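Local coordinates for transcriptional regulator, ROK family (Vibrio cholerae O1 biovar eltor, PDB 1Z05), which probably binds DNA as a zinc-containing transcriptional regulator of the ROK (NagC/XylR) family, a homologue of E. coli Mlc, with a likely role in carbohydrate metabolism, at residues E141-L152 against Y193-I204; G178-L188 against L257-G265. One frame throughout, in Å; residues are numbered along the deposited sequence.

Contact 1 (E141-L152 against Y193-I204)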
loop_
_atom_site.group_PDB
_atom_site.type_symbol
_atom_site.label_atom_id
_atom_site.label_comp_id
_atom_site.label_asym_id
_atom_site.label_seq_id
_atom_site.Cartn_x
_atom_site.Cartn_y
_atom_site.Cartn_z
ATOM N N GLU A 141 29.886 -15.962 -12.201
ATOM C CA GLU A 141 28.787 -16.728 -12.787
ATOM C C GLU A 141 27.682 -15.784 -13.242
ATOM O O GLU A 141 27.479 -14.724 -12.642
ATOM C CB GLU A 141 28.235 -17.737 -11.779
ATOM C CG GLU A 141 29.205 -18.885 -11.442
ATOM C CD GLU A 141 30.177 -18.560 -10.304
ATOM O OE1 GLU A 141 30.282 -17.386 -9.890
ATOM O OE2 GLU A 141 30.845 -19.494 -9.816
ATOM N N ILE A 142 26.978 -16.180 -14.299
ATOM C CA ILE A 142 25.929 -15.359 -14.907
ATOM C C ILE A 142 24.586 -16.089 -14.925
ATOM O O ILE A 142 23.552 -15.525 -14.551
ATOM C CB ILE A 142 26.316 -14.940 -16.357
ATOM C CG1 ILE A 142 27.514 -13.972 -16.354
ATOM C CG2 ILE A 142 25.113 -14.367 -17.111
ATOM C CD1 ILE A 142 27.289 -12.657 -15.584
ATOM N N ASP A 143 24.618 -17.343 -15.361
ATOM C CA ASP A 143 23.412 -18.135 -15.545
ATOM C C ASP A 143 22.906 -18.727 -14.243
ATOM O O ASP A 143 23.692 -19.157 -13.403
ATOM C CB ASP A 143 23.646 -19.229 -16.588
ATOM C CG ASP A 143 23.779 -18.665 -18.000
ATOM O OD1 ASP A 143 23.016 -17.736 -18.353
ATOM O OD2 ASP A 143 24.642 -19.154 -18.761
ATOM N N GLN A 144 21.579 -18.743 -14.121
ATOM C CA GLN A 144 20.829 -19.144 -12.925
ATOM C C GLN A 144 21.380 -20.358 -12.174
ATOM O O GLN A 144 21.679 -20.266 -10.981
ATOM C CB GLN A 144 19.368 -19.395 -13.322
ATOM C CG GLN A 144 18.390 -19.578 -12.172
ATOM C CD GLN A 144 16.986 -19.864 -12.678
ATOM O OE1 GLN A 144 16.388 -19.038 -13.361
ATOM N NE2 GLN A 144 16.455 -21.037 -12.345
ATOM N N ASP A 145 21.498 -21.491 -12.867
ATOM C CA ASP A 145 21.969 -22.729 -12.242
ATOM C C ASP A 145 23.363 -22.575 -11.637
ATOM O O ASP A 145 23.625 -23.087 -10.549
ATOM C CB ASP A 145 21.953 -23.896 -13.239
ATOM C CG ASP A 145 20.543 -24.333 -13.619
ATOM O OD1 ASP A 145 19.574 -23.954 -12.923
ATOM O OD2 ASP A 145 20.403 -25.069 -14.620
ATOM N N ASP A 146 24.238 -21.863 -12.347
ATOM C CA ASP A 146 25.628 -21.658 -11.931
ATOM C C ASP A 146 25.710 -20.680 -10.766
ATOM O O ASP A 146 26.514 -20.869 -9.851
ATOM C CB ASP A 146 26.479 -21.147 -13.102
ATOM C CG ASP A 146 26.482 -22.100 -14.288
ATOM O OD1 ASP A 146 26.739 -23.308 -14.101
ATOM O OD2 ASP A 146 26.238 -21.638 -15.419
ATOM N N VAL A 147 24.885 -19.635 -10.819
ATOM C CA VAL A 147 24.783 -18.668 -9.730
ATOM C C VAL A 147 24.341 -19.359 -8.442
ATOM O O VAL A 147 24.946 -19.155 -7.388
ATOM C CB VAL A 147 23.801 -17.511 -10.071
ATOM C CG1 VAL A 147 23.590 -16.600 -8.868
ATOM C CG2 VAL A 147 24.313 -16.706 -11.257
ATOM N N LEU A 148 23.291 -20.176 -8.540
ATOM C CA LEU A 148 22.743 -20.871 -7.376
ATOM C C LEU A 148 23.743 -21.879 -6.798
ATOM O O LEU A 148 23.936 -21.931 -5.581
ATOM C CB LEU A 148 21.412 -21.554 -7.711
ATOM C CG LEU A 148 20.793 -22.415 -6.602
ATOM C CD1 LEU A 148 20.258 -21.541 -5.451
ATOM C CD2 LEU A 148 19.705 -23.309 -7.166
ATOM N N ALA A 149 24.375 -22.663 -7.672
ATOM C CA ALA A 149 25.389 -23.628 -7.248
ATOM C C ALA A 149 26.527 -22.958 -6.471
ATOM O O ALA A 149 26.959 -23.466 -5.447
ATOM C CB ALA A 149 25.931 -24.409 -8.446
ATOM N N ARG A 150 26.985 -21.808 -6.960
ATOM C CA ARG A 150 28.055 -21.039 -6.333
ATOM C C ARG A 150 27.647 -20.483 -4.971
ATOM O O ARG A 150 28.424 -20.532 -4.014
ATOM C CB ARG A 150 28.495 -19.893 -7.261
ATOM C CG ARG A 150 29.598 -18.990 -6.685
ATOM C CD ARG A 150 30.923 -19.741 -6.481
ATOM N NE ARG A 150 31.931 -18.879 -5.869
ATOM C CZ ARG A 150 32.721 -18.048 -6.546
ATOM N NH1 ARG A 150 32.625 -17.957 -7.865
ATOM N NH2 ARG A 150 33.598 -17.295 -5.899
ATOM N N LEU A 151 26.425 -19.957 -4.897
ATOM C CA LEU A 151 25.907 -19.364 -3.668
ATOM C C LEU A 151 25.770 -20.387 -2.532
ATOM O O LEU A 151 26.097 -20.085 -1.386
ATOM C CB LEU A 151 24.583 -18.639 -3.955
ATOM C CG LEU A 151 23.824 -17.913 -2.851
ATOM C CD1 LEU A 151 23.126 -16.683 -3.446
ATOM C CD2 LEU A 151 22.820 -18.856 -2.203
ATOM N N LEU A 152 25.296 -21.588 -2.858
ATOM C CA LEU A 152 25.152 -22.653 -1.863
ATOM C C LEU A 152 26.532 -23.141 -1.406
ATOM O O LEU A 152 26.749 -23.382 -0.220
ATOM C CB LEU A 152 24.290 -23.812 -2.411
ATOM C CG LEU A 152 22.842 -23.443 -2.800
ATOM C CD1 LEU A 152 22.124 -24.583 -3.519
ATOM C CD2 LEU A 152 22.013 -22.957 -1.607
ATOM N N TYR A 193 22.610 -10.837 -13.702
ATOM C CA TYR A 193 22.498 -12.286 -13.844
ATOM C C TYR A 193 21.368 -12.661 -14.797
ATOM O O TYR A 193 20.392 -11.920 -14.954
ATOM C CB TYR A 193 22.300 -12.960 -12.480
ATOM C CG TYR A 193 23.353 -12.604 -11.455
ATOM C CD1 TYR A 193 24.599 -13.236 -11.463
ATOM C CD2 TYR A 193 23.110 -11.632 -10.482
ATOM C CE1 TYR A 193 25.575 -12.916 -10.531
ATOM C CE2 TYR A 193 24.084 -11.301 -9.533
ATOM C CZ TYR A 193 25.318 -11.951 -9.570
ATOM O OH TYR A 193 26.297 -11.649 -8.651
ATOM N N ASN A 194 21.522 -13.806 -15.452
ATOM C CA ASN A 194 20.490 -14.342 -16.319
ATOM C C ASN A 194 19.580 -15.255 -15.503
ATOM O O ASN A 194 19.833 -16.458 -15.372
ATOM C CB ASN A 194 21.118 -15.085 -17.500
ATOM C CG ASN A 194 20.083 -15.675 -18.442
ATOM O OD1 ASN A 194 18.945 -15.195 -18.524
ATOM N ND2 ASN A 194 20.476 -16.722 -19.166
ATOM N N VAL A 195 18.520 -14.660 -14.958
ATOM C CA VAL A 195 17.623 -15.340 -14.027
ATOM C C VAL A 195 16.177 -15.344 -14.516
ATOM O O VAL A 195 15.693 -14.356 -15.069
ATOM C CB VAL A 195 17.729 -14.710 -12.607
ATOM C CG1 VAL A 195 16.529 -15.066 -11.729
ATOM C CG2 VAL A 195 19.021 -15.152 -11.951
ATOM N N LYS A 196 15.507 -16.477 -14.321
ATOM C CA LYS A 196 14.085 -16.614 -14.619
ATOM C C LYS A 196 13.436 -17.502 -13.560
ATOM O O LYS A 196 13.596 -18.726 -13.580
ATOM C CB LYS A 196 13.872 -17.204 -16.016
ATOM C CG LYS A 196 12.434 -17.118 -16.534
ATOM C CD LYS A 196 12.335 -17.687 -17.944
ATOM C CE LYS A 196 11.008 -17.339 -18.614
ATOM N NZ LYS A 196 10.990 -17.778 -20.045
ATOM N N ASN A 197 12.714 -16.866 -12.641
ATOM C CA ASN A 197 11.976 -17.555 -11.581
ATOM C C ASN A 197 12.833 -18.491 -10.729
ATOM O O ASN A 197 12.482 -19.654 -10.517
ATOM C CB ASN A 197 10.744 -18.276 -12.154
ATOM C CG ASN A 197 9.733 -17.311 -12.763
ATOM O OD1 ASN A 197 9.431 -16.258 -12.186
ATOM N ND2 ASN A 197 9.205 -17.666 -13.931
ATOM N N LEU A 198 13.958 -17.973 -10.237
ATOM C CA LEU A 198 14.844 -18.756 -9.374
ATOM C C LEU A 198 14.262 -18.866 -7.966
ATOM O O LEU A 198 14.062 -17.851 -7.285
ATOM C CB LEU A 198 16.259 -18.159 -9.344
ATOM C CG LEU A 198 17.235 -18.683 -8.277
ATOM C CD1 LEU A 198 17.667 -20.125 -8.553
ATOM C CD2 LEU A 198 18.450 -17.770 -8.132
ATOM N N ALA A 199 14.006 -20.103 -7.535
ATOM C CA ALA A 199 13.448 -20.375 -6.211
ATOM C C ALA A 199 14.536 -20.289 -5.142
ATOM O O ALA A 199 14.909 -21.291 -4.529
ATOM C CB ALA A 199 12.771 -21.743 -6.192
ATOM N N LEU A 200 15.021 -19.075 -4.917
ATOM C CA LEU A 200 16.181 -18.824 -4.067
ATOM C C LEU A 200 15.957 -19.185 -2.596
ATOM O O LEU A 200 16.808 -19.828 -1.977
ATOM C CB LEU A 200 16.611 -17.357 -4.193
ATOM C CG LEU A 200 17.925 -16.938 -3.537
ATOM C CD1 LEU A 200 19.094 -17.750 -4.108
ATOM C CD2 LEU A 200 18.145 -15.435 -3.737
ATOM N N GLY A 201 14.829 -18.746 -2.039
ATOM C CA GLY A 201 14.436 -19.117 -0.671
ATOM C C GLY A 201 14.320 -20.624 -0.447
ATOM O O GLY A 201 15.003 -21.167 0.422
ATOM N N PRO A 202 13.445 -21.308 -1.215
ATOM C CA PRO A 202 13.322 -22.772 -1.101
ATOM C C PRO A 202 14.647 -23.538 -1.252
ATOM O O PRO A 202 14.869 -24.527 -0.537
ATOM C CB PRO A 202 12.353 -23.136 -2.240
ATOM C CG PRO A 202 11.550 -21.889 -2.458
ATOM C CD PRO A 202 12.502 -20.751 -2.207
ATOM N N GLU A 203 15.509 -23.088 -2.164
ATOM C CA GLU A 203 16.797 -23.750 -2.402
ATOM C C GLU A 203 17.764 -23.587 -1.230
ATOM O O GLU A 203 18.460 -24.531 -0.863
ATOM C CB GLU A 203 17.447 -23.260 -3.702
ATOM C CG GLU A 203 16.734 -23.724 -4.979
ATOM C CD GLU A 203 16.935 -25.207 -5.291
ATOM O OE1 GLU A 203 17.890 -25.822 -4.755
ATOM O OE2 GLU A 203 16.135 -25.754 -6.087
ATOM N N ILE A 204 17.808 -22.391 -0.647
ATOM C CA ILE A 204 18.642 -22.151 0.533
ATOM C C ILE A 204 18.081 -22.902 1.748
ATOM O O ILE A 204 18.836 -23.471 2.546
ATOM C CB ILE A 204 18.814 -20.640 0.828
ATOM C CG1 ILE A 204 19.642 -19.970 -0.279
ATOM C CG2 ILE A 204 19.488 -20.415 2.204
ATOM C CD1 ILE A 204 19.642 -18.410 -0.203
#
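Gln144 OE1 accepts from Lys196 N at 2.9 Å although Lys196 O, a second acceptor, lies only 2.8 Å from the same OE1, a probably unfavourable approach. The bond is made in the plane of the amide carbonyl, with an N-H...O angle of 161°. The extended chain carries the amide alongside Leu198 to Lys196, and a chi3 of -62° turns OE1 to the Lys196 N-H. In this way the side chain takes over from the backbone one step past a single main-chain bridge between Asp143 and Asn194. There Asn194 N donates to Ile142 O at 2.8 Å, from above that carbonyl plane, and Gln144 N gives a weak return bond to Asn194 O. A side-chain bond is added where Asn194 ND2 meets Asp143 OD1 at 2.9 Å, with the acceptor nearly in the amide plane of the asparagine.

Beyond this polar end the contact turns apolar. Gln144 and Leu198 lie alongside, pointing opposite ways, with Gln144 CG 3.7 Å from Leu198 CD1. Leu148 lies across the Glu203 chain, its CD2 3.7 Å from Glu203 CG, and packs on the aliphatic part of the acid. Leu151 and Leu152 meet Ile204 further along. Back at the bridge end, Val147 CG2 comes within 3.5 Å of Tyr193 CD1, while the Glu141 and Ile142 carbonyl oxygens lie at the ring edge. Tyr193 OH bonds to Gly116 O.

The axes of the short helical pieces 144-152 and 200-204 pass 11.2 Å apart, their N-to-C directions 40° apart. Both pack on one face of a mixed sheet of strand order 3-2-1-4-5, consistent with the ASKHA (actin-like ATPase) domain of the ROK family: Leu151 touches Met113 of strand 108-116 and Ile174 of strand 168-176, and Ile204 touches Ile172 of the latter.

Contact 2 (G178-L188 against L257-G265); sequences GLVNSEQGIVL and LQGRHGNIG
Leu188 and His261 each set CG opposite their own carbonyl carbon (chi1 -66° and -61°), which turns the two side chains roughly perpendicular and brings Leu188 CD2 to 3.5 Å from His261 CD2. The imidazole is backed on one face by Arg260, whose CG sits 3.6 Å above the plane, over the ring centre. Leu179 CD2 adds a second apolar touch, 3.8 Å from Asn263 CB.

The direct polar link is between backbones: Val180 N donates to His261 O at 2.9 Å, with an angle of 145° at the hydrogen. The same oxygen takes a CA-H...O contact from Leu179 CA at 3.3 Å. Water 2 donates to Val180 O (2.7 Å) and Gly259 O and accepts from Ser182 N; water 1 bridges Gly178 O and Gly262 O, and water 3 accepts from Asn181 ND2 and gives a weak bond to Arg260 O. The type I turn 259-262 thus meets the edge of hairpin strand 179-181 without forming a regular sheet. Arg260 NH2 bonds to Asn357 O of the second subunit, and the turn forms part of the subunit interface. One direct backbone bond and three waters carry the polar joining, while Leu188, His261 and Leu179 supply the apolar part.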
loop_
_atom_site.group_PDB
_atom_site.type_symbol
_atom_site.label_atom_id
_atom_site.label_comp_id
_atom_site.label_asym_id
_atom_site.label_seq_id
_atom_site.Cartn_x
_atom_site.Cartn_y
_atom_site.Cartn_z
ATOM N N GLY A 178 16.101 -6.313 -8.439
ATOM C CA GLY A 178 15.281 -7.112 -9.349
ATOM C C GLY A 178 13.871 -7.404 -8.875
ATOM O O GLY A 178 13.427 -6.868 -7.866
ATOM N N LEU A 179 13.161 -8.254 -9.616
ATOM C CA LEU A 179 11.789 -8.620 -9.256
ATOM C C LEU A 179 11.787 -9.819 -8.317
ATOM O O LEU A 179 12.286 -10.895 -8.659
ATOM C CB LEU A 179 10.938 -8.905 -10.505
ATOM C CG LEU A 179 10.810 -7.828 -11.588
ATOM C CD1 LEU A 179 9.886 -8.298 -12.717
ATOM C CD2 LEU A 179 10.330 -6.486 -11.031
ATOM N N VAL A 180 11.233 -9.624 -7.128
ATOM C CA VAL A 180 11.303 -10.629 -6.074
ATOM C C VAL A 180 9.917 -10.849 -5.470
ATOM O O VAL A 180 9.243 -9.895 -5.053
ATOM C CB VAL A 180 12.337 -10.233 -4.974
ATOM C CG1 VAL A 180 12.371 -11.246 -3.832
ATOM C CG2 VAL A 180 13.741 -10.016 -5.573
ATOM N N ASN A 181 9.486 -12.107 -5.459
ATOM C CA ASN A 181 8.313 -12.509 -4.696
ATOM C C ASN A 181 8.774 -12.982 -3.316
ATOM O O ASN A 181 9.318 -14.085 -3.171
ATOM C CB ASN A 181 7.533 -13.604 -5.431
ATOM C CG ASN A 181 6.210 -13.954 -4.744
ATOM O OD1 ASN A 181 6.113 -13.993 -3.514
ATOM N ND2 ASN A 181 5.189 -14.213 -5.544
ATOM N N SER A 182 8.566 -12.129 -2.316
ATOM C CA SER A 182 9.002 -12.377 -0.941
ATOM C C SER A 182 8.255 -13.516 -0.252
ATOM O O SER A 182 8.862 -14.320 0.469
ATOM C CB SER A 182 8.856 -11.104 -0.102
ATOM O OG SER A 182 9.971 -10.268 -0.303
ATOM N N GLU A 183 6.942 -13.557 -0.464
ATOM C CA GLU A 183 6.076 -14.616 0.055
ATOM C C GLU A 183 6.608 -15.999 -0.319
ATOM O O GLU A 183 6.602 -16.913 0.502
ATOM C CB GLU A 183 4.644 -14.430 -0.484
ATOM C CG GLU A 183 3.574 -15.345 0.129
ATOM C CD GLU A 183 2.229 -15.285 -0.610
ATOM O OE1 GLU A 183 2.188 -14.812 -1.774
ATOM O OE2 GLU A 183 1.204 -15.725 -0.031
ATOM N N GLN A 184 7.074 -16.136 -1.560
ATOM C CA GLN A 184 7.499 -17.428 -2.101
ATOM C C GLN A 184 9.019 -17.625 -2.127
ATOM O O GLN A 184 9.494 -18.747 -2.267
ATOM C CB GLN A 184 6.909 -17.637 -3.501
ATOM C CG GLN A 184 5.373 -17.597 -3.566
ATOM C CD GLN A 184 4.703 -18.927 -3.220
ATOM O OE1 GLN A 184 4.096 -19.572 -4.082
ATOM N NE2 GLN A 184 4.798 -19.338 -1.956
ATOM N N GLY A 185 9.776 -16.543 -1.985
ATOM C CA GLY A 185 11.241 -16.616 -2.034
ATOM C C GLY A 185 11.768 -16.795 -3.447
ATOM O O GLY A 185 12.820 -17.400 -3.655
ATOM N N ILE A 186 11.033 -16.261 -4.422
ATOM C CA ILE A 186 11.348 -16.441 -5.838
ATOM C C ILE A 186 11.862 -15.141 -6.446
ATOM O O ILE A 186 11.244 -14.082 -6.287
ATOM C CB ILE A 186 10.113 -16.926 -6.623
ATOM C CG1 ILE A 186 9.759 -18.366 -6.230
ATOM C CG2 ILE A 186 10.334 -16.816 -8.142
ATOM C CD1 ILE A 186 8.409 -18.835 -6.772
ATOM N N VAL A 187 13.002 -15.230 -7.125
ATOM C CA VAL A 187 13.518 -14.115 -7.912
ATOM C C VAL A 187 13.053 -14.292 -9.356
ATOM O O VAL A 187 13.514 -15.200 -10.047
ATOM C CB VAL A 187 15.058 -14.048 -7.888
ATOM C CG1 VAL A 187 15.534 -12.792 -8.643
ATOM C CG2 VAL A 187 15.578 -14.061 -6.448
ATOM N N LEU A 188 12.147 -13.428 -9.806
ATOM C CA LEU A 188 11.558 -13.576 -11.139
ATOM C C LEU A 188 12.554 -13.222 -12.242
ATOM O O LEU A 188 12.621 -13.887 -13.271
ATOM C CB LEU A 188 10.276 -12.743 -11.281
ATOM C CG LEU A 188 9.064 -13.142 -10.431
ATOM C CD1 LEU A 188 9.081 -12.440 -9.079
ATOM C CD2 LEU A 188 7.782 -12.806 -11.179
ATOM N N LEU A 257 5.569 -1.290 1.349
ATOM C CA LEU A 257 4.838 -1.846 0.210
ATOM C C LEU A 257 5.794 -2.589 -0.712
ATOM O O LEU A 257 6.756 -2.011 -1.229
ATOM C CB LEU A 257 4.105 -0.756 -0.573
ATOM C CG LEU A 257 3.135 0.158 0.183
ATOM C CD1 LEU A 257 2.453 1.106 -0.795
ATOM C CD2 LEU A 257 2.093 -0.647 0.966
ATOM N N GLN A 258 5.535 -3.875 -0.902
ATOM C CA GLN A 258 6.415 -4.706 -1.708
ATOM C C GLN A 258 5.742 -5.119 -3.004
ATOM O O GLN A 258 6.313 -4.944 -4.072
ATOM C CB GLN A 258 6.909 -5.931 -0.926
ATOM C CG GLN A 258 7.994 -5.607 0.108
ATOM C CD GLN A 258 8.647 -6.836 0.723
ATOM O OE1 GLN A 258 8.046 -7.906 0.794
ATOM N NE2 GLN A 258 9.881 -6.680 1.184
ATOM N N GLY A 259 4.523 -5.643 -2.903
ATOM C CA GLY A 259 3.822 -6.200 -4.047
ATOM C C GLY A 259 4.324 -7.604 -4.326
ATOM O O GLY A 259 5.336 -8.031 -3.765
ATOM N N ARG A 260 3.605 -8.308 -5.196
ATOM C CA ARG A 260 3.944 -9.660 -5.642
ATOM C C ARG A 260 5.308 -9.760 -6.341
ATOM O O ARG A 260 5.901 -10.840 -6.393
ATOM C CB ARG A 260 2.834 -10.200 -6.569
ATOM C CG ARG A 260 2.676 -9.441 -7.911
ATOM C CD ARG A 260 1.273 -9.624 -8.512
ATOM N NE ARG A 260 1.147 -9.098 -9.877
ATOM C CZ ARG A 260 0.873 -7.829 -10.192
ATOM N NH1 ARG A 260 0.700 -6.916 -9.243
ATOM N NH2 ARG A 260 0.777 -7.464 -11.468
ATOM N N HIS A 261 5.790 -8.649 -6.890
ATOM C CA HIS A 261 7.061 -8.650 -7.613
ATOM C C HIS A 261 8.119 -7.757 -6.957
ATOM O O HIS A 261 9.193 -7.542 -7.524
ATOM C CB HIS A 261 6.856 -8.262 -9.086
ATOM C CG HIS A 261 5.957 -9.194 -9.848
ATOM N ND1 HIS A 261 5.237 -8.794 -10.955
ATOM C CD2 HIS A 261 5.657 -10.503 -9.660
ATOM C CE1 HIS A 261 4.540 -9.816 -11.420
ATOM N NE2 HIS A 261 4.776 -10.865 -10.652
ATOM N N GLY A 262 7.819 -7.249 -5.763
ATOM C CA GLY A 262 8.769 -6.435 -5.004
ATOM C C GLY A 262 9.169 -5.151 -5.706
ATOM O O GLY A 262 10.287 -4.663 -5.527
ATOM N N ASN A 263 8.249 -4.613 -6.511
ATOM C CA ASN A 263 8.531 -3.488 -7.393
ATOM C C ASN A 263 7.605 -2.282 -7.183
ATOM O O ASN A 263 7.591 -1.355 -8.009
ATOM C CB ASN A 263 8.462 -3.949 -8.855
ATOM C CG ASN A 263 7.083 -4.475 -9.246
ATOM O OD1 ASN A 263 6.202 -4.657 -8.398
ATOM N ND2 ASN A 263 6.901 -4.736 -10.534
ATOM N N ILE A 264 6.836 -2.284 -6.093
ATOM C CA ILE A 264 5.993 -1.122 -5.796
ATOM C C ILE A 264 6.899 0.072 -5.515
ATOM O O ILE A 264 7.751 0.028 -4.628
ATOM C CB ILE A 264 4.995 -1.356 -4.617
ATOM C CG1 ILE A 264 4.084 -2.563 -4.882
ATOM C CG2 ILE A 264 4.164 -0.099 -4.341
ATOM C CD1 ILE A 264 3.183 -2.430 -6.089
ATOM N N GLY A 265 6.721 1.135 -6.286
ATOM C CA GLY A 265 7.542 2.323 -6.096
ATOM C C GLY A 265 8.629 2.532 -7.132
ATOM O O GLY A 265 9.425 3.458 -7.006
HETATM O O HOH W 1 11.862 -4.031 -8.153
HETATM O O HOH W 2 7.988 -9.061 -2.861
HETATM O O HOH W 3 5.069 -13.330 -8.471
#

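In the fold
The contacts join at the hairpin 179-189, whose Val187 O and Gly185 O probably accept from Leu198 N and Gly201 N. Contact 1 runs from an exposed polar end into buried residues against the sheet that includes strands 108-116 and 168-176, and stays within that half of the fold. Contact 2, nearer the centre of the chain, ties the hairpin to the loop after strand 255-256 of the other mixed sheet, and its loop also meets the second subunit. Contact 1 buries about 742 Å² and is mainly aliphatic, with a backbone bridge and two side-chain hydrogen bonds at its exposed end; contact 2 buries 388 Å², its polar part backbone and water beside a little leucine packing.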